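Local coordinates for protein carbohydrate kinase, FGGY (Novosphingobium aromaticivorans, PDB 3H6E) that probably phosphorylates a carbohydrate substrate as a member of the FGGY kinase family, whose two-domain fold belongs to the actin-like ATPases, at residues L239-G243 and F427-L432; L276-C282 and D383-S387; G389-V393 and C414-A419. One frame throughout, in Å; residues are numbered along the deposited sequence.

Interaction 1 of 3, residues L239-G243 and F427-L432; sequences LAARG and FGALRL
At the C-terminal end of helix 233-241, L239 and A240 meet the turn around G428 that leads into the short helix 430-433. The backbones come near, with the CA atoms of A240 and G428 4.1 Å apart; a CB on G428 would lie 3.5 Å from A240 N, so a side chain here would probably be tight against A240 and L239. L239 reaches further along the turn: its CD1 sits 3.4 Å from G428 O and meets L432 CD1, the two leucines crossing at about a right angle. On the other flank, A240 CB abuts the ring edge of F427, 4.0 Å from CD2. Helix 233-241 follows strand 226-232 of the other sheet, so its meeting with this turn is consistent with the junction between the two domains of the actin-like ATPase fold; A429 and L430 lie on V10 of strand 9-13, while L239 and L432 both touch L231. R431 supplies the polar link. Bent at chi2 and chi3 (45° at the latter), its chain brings NH1 to 2.8 Å from L239 O, in a bond well off straight (137° at the hydrogen). G243 CA lies over one guanidinium face and 3.6 Å from R431 CD. NH2 bonds to P435 O, and NE more weakly to L437 O, which fixes the rotation of the group; a water weakly joins NH1 to R242 NE. A leucine at R431 would probably leave L239 O and P435 O without these donors and open a gap beside G243. G243 O in turn accepts a hydrogen bond from R438 NH1.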
ATOM      1  N   LEU A 239       3.720   8.492   5.198  1.00 28.04           N
ATOM      2  CA  LEU A 239       4.243   9.846   5.353  1.00 28.89           C
ATOM      3  C   LEU A 239       3.131  10.791   5.765  1.00 27.39           C
ATOM      4  O   LEU A 239       3.250  11.517   6.748  1.00 27.41           O
ATOM      5  CB  LEU A 239       4.857  10.340   4.047  1.00 29.00           C
ATOM      6  CG  LEU A 239       6.344  10.071   3.851  1.00 30.31           C
ATOM      7  CD1 LEU A 239       6.810  10.677   2.535  1.00 31.51           C
ATOM      8  CD2 LEU A 239       7.133  10.630   5.018  1.00 28.40           C
ATOM      9  N   ALA A 240       2.047  10.778   4.997  1.00 26.66           N
ATOM     10  CA  ALA A 240       0.889  11.613   5.292  1.00 28.49           C
ATOM     11  C   ALA A 240       0.409  11.408   6.727  1.00 28.63           C
ATOM     12  O   ALA A 240       0.376  12.347   7.524  1.00 27.75           O
ATOM     13  CB  ALA A 240      -0.231  11.329   4.310  1.00 26.54           C
ATOM     14  N   ALA A 241       0.042  10.174   7.050  1.00 28.41           N
ATOM     15  CA  ALA A 241      -0.436   9.837   8.383  1.00 28.79           C
ATOM     16  C   ALA A 241       0.501  10.366   9.469  1.00 29.29           C
ATOM     17  O   ALA A 241       0.050  10.862  10.501  1.00 29.66           O
ATOM     18  CB  ALA A 241      -0.608   8.335   8.515  1.00 25.67           C
ATOM     19  N   ARG A 242       1.805  10.269   9.228  1.00 27.18           N
ATOM     20  CA  ARG A 242       2.790  10.733  10.200  1.00 28.24           C
ATOM     21  C   ARG A 242       2.832  12.257  10.285  1.00 30.28           C
ATOM     22  O   ARG A 242       3.499  12.822  11.149  1.00 31.55           O
ATOM     23  CB  ARG A 242       4.179  10.171   9.878  1.00 28.88           C
ATOM     24  CG  ARG A 242       4.274   8.656  10.012  1.00 27.80           C
ATOM     25  CD  ARG A 242       5.703   8.197  10.205  1.00 25.19           C
ATOM     26  NE  ARG A 242       6.521   8.407   9.015  1.00 28.10           N
ATOM     27  CZ  ARG A 242       6.743   7.483   8.083  1.00 28.29           C
ATOM     28  NH1 ARG A 242       6.205   6.275   8.197  1.00 27.64           N
ATOM     29  NH2 ARG A 242       7.503   7.765   7.035  1.00 27.75           N
ATOM     30  N   GLY A 243       2.119  12.917   9.378  1.00 31.85           N
ATOM     31  CA  GLY A 243       1.987  14.362   9.408  1.00 30.65           C
ATOM     32  C   GLY A 243       1.043  14.816  10.507  1.00 32.73           C
ATOM     33  O   GLY A 243       1.219  15.890  11.083  1.00 33.04           O
ATOM     34  N   PHE A 427      -0.451  13.637  -1.294  1.00 39.09           N
ATOM     35  CA  PHE A 427       0.076  14.610  -0.340  1.00 36.96           C
ATOM     36  C   PHE A 427       1.360  14.145   0.338  1.00 36.98           C
ATOM     37  O   PHE A 427       2.328  14.902   0.431  1.00 34.52           O
ATOM     38  CB  PHE A 427      -0.955  14.977   0.730  1.00 36.41           C
ATOM     39  CG  PHE A 427      -0.360  15.718   1.898  1.00 35.12           C
ATOM     40  CD1 PHE A 427       0.107  17.014   1.745  1.00 34.91           C
ATOM     41  CD2 PHE A 427      -0.244  15.112   3.138  1.00 33.71           C
ATOM     42  CE1 PHE A 427       0.667  17.695   2.807  1.00 33.95           C
ATOM     43  CE2 PHE A 427       0.313  15.789   4.207  1.00 34.25           C
ATOM     44  CZ  PHE A 427       0.768  17.085   4.040  1.00 33.36           C
ATOM     45  N   GLY A 428       1.356  12.904   0.816  1.00 35.35           N
ATOM     46  CA  GLY A 428       2.459  12.372   1.594  1.00 31.43           C
ATOM     47  C   GLY A 428       3.836  12.830   1.160  1.00 30.78           C
ATOM     48  O   GLY A 428       4.654  13.219   1.988  1.00 32.31           O
ATOM     49  N   ALA A 429       4.092  12.783  -0.142  1.00 31.27           N
ATOM     50  CA  ALA A 429       5.409  13.106  -0.684  1.00 31.61           C
ATOM     51  C   ALA A 429       5.921  14.491  -0.279  1.00 33.60           C
ATOM     52  O   ALA A 429       7.120  14.684  -0.101  1.00 33.84           O
ATOM     53  CB  ALA A 429       5.404  12.960  -2.195  1.00 32.00           C
ATOM     54  N   LEU A 430       5.019  15.457  -0.147  1.00 33.14           N
ATOM     55  CA  LEU A 430       5.406  16.796   0.288  1.00 32.14           C
ATOM     56  C   LEU A 430       6.222  16.751   1.575  1.00 33.78           C
ATOM     57  O   LEU A 430       7.179  17.509   1.746  1.00 34.85           O
ATOM     58  CB  LEU A 430       4.171  17.670   0.496  1.00 33.88           C
ATOM     59  CG  LEU A 430       3.662  18.476  -0.702  1.00 35.62           C
ATOM     60  CD1 LEU A 430       3.491  17.608  -1.936  1.00 34.98           C
ATOM     61  CD2 LEU A 430       2.362  19.174  -0.343  1.00 39.37           C
ATOM     62  N   ARG A 431       5.842  15.852   2.477  1.00 33.01           N
ATOM     63  CA  ARG A 431       6.504  15.733   3.770  1.00 31.89           C
ATOM     64  C   ARG A 431       7.941  15.239   3.633  1.00 33.49           C
ATOM     65  O   ARG A 431       8.693  15.187   4.607  1.00 34.81           O
ATOM     66  CB  ARG A 431       5.702  14.816   4.693  1.00 31.67           C
ATOM     67  CG  ARG A 431       4.284  15.302   4.949  1.00 32.48           C
ATOM     68  CD  ARG A 431       3.828  14.940   6.350  1.00 31.15           C
ATOM     69  NE  ARG A 431       4.869  15.222   7.333  1.00 30.36           N
ATOM     70  CZ  ARG A 431       5.670  14.297   7.854  1.00 33.28           C
ATOM     71  NH1 ARG A 431       5.543  13.027   7.491  1.00 31.94           N
ATOM     72  NH2 ARG A 431       6.597  14.637   8.739  1.00 34.13           N
ATOM     73  N   LEU A 432       8.318  14.887   2.411  1.00 31.89           N
ATOM     74  CA  LEU A 432       9.676  14.466   2.117  1.00 33.01           C
ATOM     75  C   LEU A 432      10.554  15.711   1.965  1.00 36.37           C
ATOM     76  O   LEU A 432      11.764  15.677   2.217  1.00 33.03           O
ATOM     77  CB  LEU A 432       9.684  13.638   0.833  1.00 33.04           C
ATOM     78  CG  LEU A 432      10.413  12.295   0.833  1.00 32.37           C
ATOM     79  CD1 LEU A 432      10.401  11.659   2.219  1.00 30.81           C
ATOM     80  CD2 LEU A 432       9.786  11.369  -0.202  1.00 30.13           C
TER
HETATM   81  O   HOH W   1       7.890  11.469   9.438  1.00 28.62           O

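Interaction 2 of 3, residues L276-C282 and D383-S387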
ATOM      1  N   LEU A 276       6.870 -13.701  12.563  1.00 27.48           N
ATOM      2  CA  LEU A 276       5.522 -13.488  12.034  1.00 26.87           C
ATOM      3  C   LEU A 276       5.004 -14.687  11.242  1.00 25.98           C
ATOM      4  O   LEU A 276       5.764 -15.353  10.550  1.00 26.03           O
ATOM      5  CB  LEU A 276       5.477 -12.230  11.163  1.00 26.31           C
ATOM      6  CG  LEU A 276       5.573 -10.887  11.889  1.00 25.50           C
ATOM      7  CD1 LEU A 276       5.866  -9.763  10.908  1.00 22.19           C
ATOM      8  CD2 LEU A 276       4.296 -10.610  12.677  1.00 23.74           C
ATOM      9  N   PRO A 277       3.694 -14.949  11.341  1.00 25.73           N
ATOM     10  CA  PRO A 277       2.993 -16.092  10.743  1.00 24.86           C
ATOM     11  C   PRO A 277       2.626 -15.874   9.280  1.00 25.73           C
ATOM     12  O   PRO A 277       1.589 -15.272   9.005  1.00 29.22           O
ATOM     13  CB  PRO A 277       1.697 -16.185  11.571  1.00 25.94           C
ATOM     14  CG  PRO A 277       1.829 -15.157  12.680  1.00 26.81           C
ATOM     15  CD  PRO A 277       2.794 -14.143  12.177  1.00 25.95           C
ATOM     16  N   GLU A 278       3.439 -16.377   8.357  1.00 25.57           N
ATOM     17  CA  GLU A 278       3.168 -16.206   6.932  1.00 26.41           C
ATOM     18  C   GLU A 278       1.797 -16.741   6.525  1.00 28.79           C
ATOM     19  O   GLU A 278       1.122 -16.155   5.676  1.00 31.15           O
ATOM     20  CB  GLU A 278       4.248 -16.878   6.082  1.00 27.48           C
ATOM     21  CG  GLU A 278       3.961 -16.815   4.587  1.00 27.27           C
ATOM     22  CD  GLU A 278       4.959 -17.600   3.756  1.00 28.59           C
ATOM     23  OE1 GLU A 278       5.808 -18.304   4.349  1.00 29.64           O
ATOM     24  OE2 GLU A 278       4.886 -17.516   2.510  1.00 27.85           O
ATOM     25  N   ALA A 279       1.385 -17.850   7.129  1.00 27.49           N
ATOM     26  CA  ALA A 279       0.143 -18.505   6.741  1.00 25.36           C
ATOM     27  C   ALA A 279      -1.096 -17.715   7.144  1.00 28.10           C
ATOM     28  O   ALA A 279      -2.193 -17.975   6.650  1.00 30.62           O
ATOM     29  CB  ALA A 279       0.085 -19.906   7.310  1.00 26.11           C
ATOM     30  N   ARG A 280      -0.929 -16.750   8.040  1.00 28.23           N
ATOM     31  CA  ARG A 280      -2.069 -15.958   8.484  1.00 27.65           C
ATOM     32  C   ARG A 280      -2.091 -14.574   7.839  1.00 27.77           C
ATOM     33  O   ARG A 280      -2.687 -13.631   8.366  1.00 28.02           O
ATOM     34  CB  ARG A 280      -2.141 -15.899  10.013  1.00 27.68           C
ATOM     35  CG  ARG A 280      -2.883 -17.092  10.605  1.00 26.96           C
ATOM     36  CD  ARG A 280      -2.527 -17.357  12.058  1.00 27.71           C
ATOM     37  NE  ARG A 280      -3.075 -16.361  12.973  1.00 31.28           N
ATOM     38  CZ  ARG A 280      -4.351 -16.298  13.336  1.00 28.64           C
ATOM     39  NH1 ARG A 280      -5.222 -17.166  12.850  1.00 32.38           N
ATOM     40  NH2 ARG A 280      -4.755 -15.361  14.179  1.00 30.19           N
ATOM     41  N   ASP A 281      -1.440 -14.478   6.683  1.00 26.34           N
ATOM     42  CA  ASP A 281      -1.509 -13.301   5.824  1.00 25.77           C
ATOM     43  C   ASP A 281      -0.820 -12.069   6.425  1.00 25.10           C
ATOM     44  O   ASP A 281      -1.356 -10.960   6.384  1.00 23.68           O
ATOM     45  CB  ASP A 281      -2.965 -12.991   5.456  1.00 25.78           C
ATOM     46  CG  ASP A 281      -3.141 -12.692   3.975  1.00 27.60           C
ATOM     47  OD1 ASP A 281      -2.153 -12.267   3.341  1.00 27.24           O
ATOM     48  OD2 ASP A 281      -4.255 -12.898   3.439  1.00 25.63           O
ATOM     49  N   CYS A 282       0.370 -12.275   6.983  1.00 25.65           N
ATOM     50  CA  CYS A 282       1.207 -11.173   7.446  1.00 23.36           C
ATOM     51  C   CYS A 282       2.380 -10.985   6.490  1.00 24.02           C
ATOM     52  O   CYS A 282       2.707 -11.884   5.715  1.00 25.64           O
ATOM     53  CB  CYS A 282       1.720 -11.436   8.863  1.00 23.37           C
ATOM     54  SG  CYS A 282       0.439 -11.487  10.147  1.00 23.90           S
ATOM     55  N   ASP A 383      -3.465  -7.579  16.159  1.00 22.76           N
ATOM     56  CA  ASP A 383      -2.758  -8.259  17.245  1.00 24.73           C
ATOM     57  C   ASP A 383      -1.607  -9.140  16.764  1.00 22.56           C
ATOM     58  O   ASP A 383      -0.600  -9.269  17.454  1.00 23.83           O
ATOM     59  CB  ASP A 383      -3.730  -9.077  18.098  1.00 23.95           C
ATOM     60  CG  ASP A 383      -4.562  -8.207  19.015  1.00 27.28           C
ATOM     61  OD1 ASP A 383      -4.163  -7.042  19.234  1.00 26.24           O
ATOM     62  OD2 ASP A 383      -5.603  -8.683  19.515  1.00 28.40           O
ATOM     63  N   LEU A 384      -1.760  -9.747  15.591  1.00 21.49           N
ATOM     64  CA  LEU A 384      -0.686 -10.548  14.997  1.00 23.00           C
ATOM     65  C   LEU A 384       0.627  -9.780  14.860  1.00 22.22           C
ATOM     66  O   LEU A 384       1.697 -10.377  14.880  1.00 24.63           O
ATOM     67  CB  LEU A 384      -1.105 -11.087  13.626  1.00 23.12           C
ATOM     68  CG  LEU A 384      -1.546 -12.548  13.515  1.00 25.38           C
ATOM     69  CD1 LEU A 384      -2.242 -13.026  14.780  1.00 25.60           C
ATOM     70  CD2 LEU A 384      -2.429 -12.750  12.288  1.00 26.31           C
ATOM     71  N   ILE A 385       0.543  -8.460  14.722  1.00 23.07           N
ATOM     72  CA  ILE A 385       1.728  -7.640  14.480  1.00 22.54           C
ATOM     73  C   ILE A 385       2.067  -6.727  15.657  1.00 22.48           C
ATOM     74  O   ILE A 385       3.000  -5.930  15.579  1.00 21.43           O
ATOM     75  CB  ILE A 385       1.582  -6.786  13.193  1.00 22.10           C
ATOM     76  CG1 ILE A 385       0.324  -5.918  13.264  1.00 22.11           C
ATOM     77  CG2 ILE A 385       1.539  -7.679  11.960  1.00 21.85           C
ATOM     78  CD1 ILE A 385       0.140  -5.005  12.068  1.00 20.23           C
ATOM     79  N   GLY A 386       1.306  -6.840  16.740  1.00 22.92           N
ATOM     80  CA  GLY A 386       1.578  -6.074  17.943  1.00 21.13           C
ATOM     81  C   GLY A 386       1.151  -4.619  17.878  1.00 22.54           C
ATOM     82  O   GLY A 386       1.723  -3.774  18.568  1.00 22.18           O
ATOM     83  N   SER A 387       0.146  -4.324  17.056  1.00 22.72           N
ATOM     84  CA  SER A 387      -0.390  -2.966  16.949  1.00 21.71           C
ATOM     85  C   SER A 387      -0.985  -2.508  18.275  1.00 21.49           C
ATOM     86  O   SER A 387      -1.807  -3.205  18.870  1.00 22.58           O
ATOM     87  CB  SER A 387      -1.463  -2.881  15.857  1.00 22.01           C
ATOM     88  OG  SER A 387      -0.897  -2.863  14.560  1.00 21.78           O
TER
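L384 overlaps the side chain of R280 at about a right angle, both of its methyl groups lying against the end of the arginine. CD1 lies at the guanidinium edge, in its plane and 3.5 Å from R280 NH2, while CD2 comes to 3.7 Å from R280 NE. The arginine chain turns at chi3 (72°), the bend that swings NE and the guanidinium across the leucine branches; the same group makes a cation-pi contact with Y349. From another side C282 presses SG on L384, 3.8 Å from CD2 and as far from CB. P277 adds a looser touch, its CG 4.3 Å from L384 CG. No hydrogen bond joins the two segments, so shape and apolar contact hold them together. The geometry places this contact at the C-terminal end of helix 363-384, which closes with a Schellman motif: G386 takes a positive phi (77°) as the chain leaves the helix, and its N bonds to D383 O. The facing loop carries a 3-10 turn at E278 and A279 and runs into strand 282-286, an outermost strand of the mixed sheet in the C-terminal half. Just past the helix, I385 offers CG2 to L276 CD2 at 4.1 Å, the two side chains meeting at a slant. The same L276 methyl also lies 3.4 Å from L384 O, against the last helical turn. With chi1 at 56°, I385 has CG1 lodged between its own N and carbonyl carbon and CG2 beside the N; the residue also packs on A263, P294 and A296 of the sheet. Charged neighbours flank this apolar patch, D281 bridging to R297 and D383 to R411.

Interaction 3 of 3, residues G389-V393 and C414-A419; sequences GRILV and CAVYTA
The Y417 ring receives R390 CB at its edge, near the ring plane, with CE2 4.3 Å from that carbon. The tyrosine's CG lies beside its backbone N (chi1 -68°), which directs the ring back toward R390; L443 and R445 of strand 443-445 also touch it. L392 and A415 project to this same side of the sheet. Between the strands the peptide groups give the register: A415 N bonds to G389 O at 3.0 Å and is close to straight (173° at the hydrogen), I391 N to A415 O at 3.1 Å, and V393 N to Y417 O at 3.0 Å. I391 O takes two partners, Y417 N at 2.6 Å, almost in line with the carbonyl, and a CA-H contact from V416 CA at 3.4 Å. I391 thus bonds to the residues before and after V416, the pattern of a parallel pair. On the reverse face V393 CG2 meets V416 CG1 at 4.0 Å, and I391 CG1 lies 3.8 Å from C414 SG. A water accepts from A419 N and donates to V393 O, joining the two strands beyond the V393 N bond. The strand directions differ by 29°, and helix 401-410 covers the face of V393, V416 and T418 through F403 and V404, making strand 390-394, helix 401-410 and strand 415-419 a beta-alpha-beta crossover unit.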
ATOM      1  N   GLY A 389      -1.686   1.414  20.867  1.00 21.48           N
ATOM      2  CA  GLY A 389      -1.541   2.843  21.076  1.00 22.28           C
ATOM      3  C   GLY A 389      -2.404   3.728  20.200  1.00 24.01           C
ATOM      4  O   GLY A 389      -3.355   4.345  20.673  1.00 23.62           O
ATOM      5  N   ARG A 390      -2.061   3.800  18.919  1.00 24.13           N
ATOM      6  CA  ARG A 390      -2.765   4.667  17.988  1.00 22.59           C
ATOM      7  C   ARG A 390      -3.057   3.934  16.691  1.00 22.12           C
ATOM      8  O   ARG A 390      -2.156   3.371  16.073  1.00 23.29           O
ATOM      9  CB  ARG A 390      -1.933   5.917  17.703  1.00 23.41           C
ATOM     10  CG  ARG A 390      -1.465   6.627  18.956  1.00 25.52           C
ATOM     11  CD  ARG A 390      -0.348   7.603  18.660  1.00 25.04           C
ATOM     12  NE  ARG A 390       0.554   7.726  19.800  1.00 27.28           N
ATOM     13  CZ  ARG A 390       0.512   8.712  20.688  1.00 27.27           C
ATOM     14  NH1 ARG A 390      -0.388   9.681  20.568  1.00 25.51           N
ATOM     15  NH2 ARG A 390       1.382   8.731  21.693  1.00 27.72           N
ATOM     16  N   ILE A 391      -4.321   3.938  16.286  1.00 21.94           N
ATOM     17  CA  ILE A 391      -4.708   3.348  15.014  1.00 22.73           C
ATOM     18  C   ILE A 391      -5.464   4.359  14.165  1.00 23.17           C
ATOM     19  O   ILE A 391      -6.460   4.933  14.601  1.00 23.55           O
ATOM     20  CB  ILE A 391      -5.574   2.093  15.202  1.00 20.90           C
ATOM     21  CG1 ILE A 391      -4.834   1.071  16.063  1.00 22.36           C
ATOM     22  CG2 ILE A 391      -5.932   1.490  13.857  1.00 20.63           C
ATOM     23  CD1 ILE A 391      -5.486  -0.289  16.091  1.00 24.20           C
ATOM     24  N   LEU A 392      -4.978   4.579  12.950  1.00 23.77           N
ATOM     25  CA  LEU A 392      -5.630   5.484  12.017  1.00 23.53           C
ATOM     26  C   LEU A 392      -6.302   4.685  10.911  1.00 22.70           C
ATOM     27  O   LEU A 392      -5.632   4.018  10.122  1.00 21.78           O
ATOM     28  CB  LEU A 392      -4.611   6.457  11.429  1.00 24.03           C
ATOM     29  CG  LEU A 392      -5.043   7.279  10.214  1.00 26.46           C
ATOM     30  CD1 LEU A 392      -6.357   8.005  10.481  1.00 26.56           C
ATOM     31  CD2 LEU A 392      -3.935   8.255   9.831  1.00 24.74           C
ATOM     32  N   VAL A 393      -7.630   4.740  10.868  1.00 23.19           N
ATOM     33  CA  VAL A 393      -8.389   4.078   9.812  1.00 23.09           C
ATOM     34  C   VAL A 393      -8.503   4.998   8.601  1.00 23.46           C
ATOM     35  O   VAL A 393      -8.819   6.180   8.739  1.00 24.63           O
ATOM     36  CB  VAL A 393      -9.799   3.675  10.288  1.00 23.06           C
ATOM     37  CG1 VAL A 393     -10.500   2.844   9.228  1.00 23.03           C
ATOM     38  CG2 VAL A 393      -9.718   2.903  11.594  1.00 23.62           C
ATOM     39  N   CYS A 414      -6.869   2.019  23.578  1.00 23.72           N
ATOM     40  CA  CYS A 414      -6.237   2.441  22.339  1.00 23.14           C
ATOM     41  C   CYS A 414      -7.002   3.627  21.761  1.00 23.57           C
ATOM     42  O   CYS A 414      -8.208   3.756  21.966  1.00 24.14           O
ATOM     43  CB  CYS A 414      -6.212   1.282  21.341  1.00 24.37           C
ATOM     44  SG  CYS A 414      -5.515   1.675  19.726  1.00 25.70           S
ATOM     45  N   ALA A 415      -6.296   4.500  21.053  1.00 23.08           N
ATOM     46  CA  ALA A 415      -6.929   5.645  20.415  1.00 23.90           C
ATOM     47  C   ALA A 415      -7.124   5.402  18.920  1.00 25.86           C
ATOM     48  O   ALA A 415      -6.202   5.583  18.128  1.00 26.80           O
ATOM     49  CB  ALA A 415      -6.110   6.910  20.653  1.00 26.10           C
ATOM     50  N   VAL A 416      -8.327   4.982  18.543  1.00 26.62           N
ATOM     51  CA  VAL A 416      -8.677   4.802  17.136  1.00 24.46           C
ATOM     52  C   VAL A 416      -9.053   6.141  16.507  1.00 25.37           C
ATOM     53  O   VAL A 416      -9.800   6.923  17.091  1.00 28.49           O
ATOM     54  CB  VAL A 416      -9.848   3.815  16.979  1.00 26.91           C
ATOM     55  CG1 VAL A 416     -10.246   3.681  15.516  1.00 26.81           C
ATOM     56  CG2 VAL A 416      -9.478   2.461  17.570  1.00 23.89           C
ATOM     57  N   TYR A 417      -8.535   6.407  15.315  1.00 26.65           N
ATOM     58  CA  TYR A 417      -8.753   7.694  14.663  1.00 27.11           C
ATOM     59  C   TYR A 417      -9.378   7.575  13.272  1.00 27.61           C
ATOM     60  O   TYR A 417      -9.311   6.526  12.631  1.00 27.83           O
ATOM     61  CB  TYR A 417      -7.432   8.458  14.545  1.00 25.88           C
ATOM     62  CG  TYR A 417      -6.856   8.933  15.857  1.00 28.66           C
ATOM     63  CD1 TYR A 417      -7.475   9.949  16.581  1.00 29.40           C
ATOM     64  CD2 TYR A 417      -5.681   8.386  16.364  1.00 26.58           C
ATOM     65  CE1 TYR A 417      -6.949  10.397  17.779  1.00 27.71           C
ATOM     66  CE2 TYR A 417      -5.145   8.827  17.561  1.00 27.10           C
ATOM     67  CZ  TYR A 417      -5.785   9.835  18.265  1.00 29.30           C
ATOM     68  OH  TYR A 417      -5.265  10.287  19.459  1.00 31.91           O
ATOM     69  N   THR A 418      -9.983   8.669  12.822  1.00 28.70           N
ATOM     70  CA  THR A 418     -10.386   8.835  11.429  1.00 30.13           C
ATOM     71  C   THR A 418     -10.091  10.276  11.041  1.00 29.12           C
ATOM     72  O   THR A 418     -10.114  11.162  11.891  1.00 28.49           O
ATOM     73  CB  THR A 418     -11.881   8.535  11.202  1.00 30.83           C
ATOM     74  OG1 THR A 418     -12.670   9.299  12.124  1.00 35.44           O
ATOM     75  CG2 THR A 418     -12.171   7.053  11.393  1.00 27.63           C
ATOM     76  N   ALA A 419      -9.802  10.504   9.764  1.00 29.89           N
ATOM     77  CA  ALA A 419      -9.415  11.828   9.291  1.00 31.33           C
ATOM     78  C   ALA A 419     -10.604  12.787   9.200  1.00 34.51           C
ATOM     79  O   ALA A 419     -11.745  12.364   9.025  1.00 33.33           O
ATOM     80  CB  ALA A 419      -8.701  11.732   7.955  1.00 32.60           C
TER
HETATM   81  O   HOH W   2      -8.937   8.591   7.672  1.00 26.35           O

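How the interactions relate
Interactions 2 and 3 follow one another along the chain, and both are nested inside the long loop closed by interaction 1. Interactions 2 and 3 share one mixed sheet, 2 at one of its outermost strands, 282-286, and 3 at the parallel pair 390-394 and 415-419; their centres lie about 19 Å apart. Helix 363-384 ends in interaction 2, and the short turn after it leads into strand 390-394. Interaction 1 sits about 17 Å from interaction 3 and about 26 Å from interaction 2, centre to centre, touching interaction 3 where A241 CB meets L392 CD2 at 3.6 Å. After strand 415-419 the chain runs on to helix 430-433, which with the turn before it packs against the end of helix 233-241.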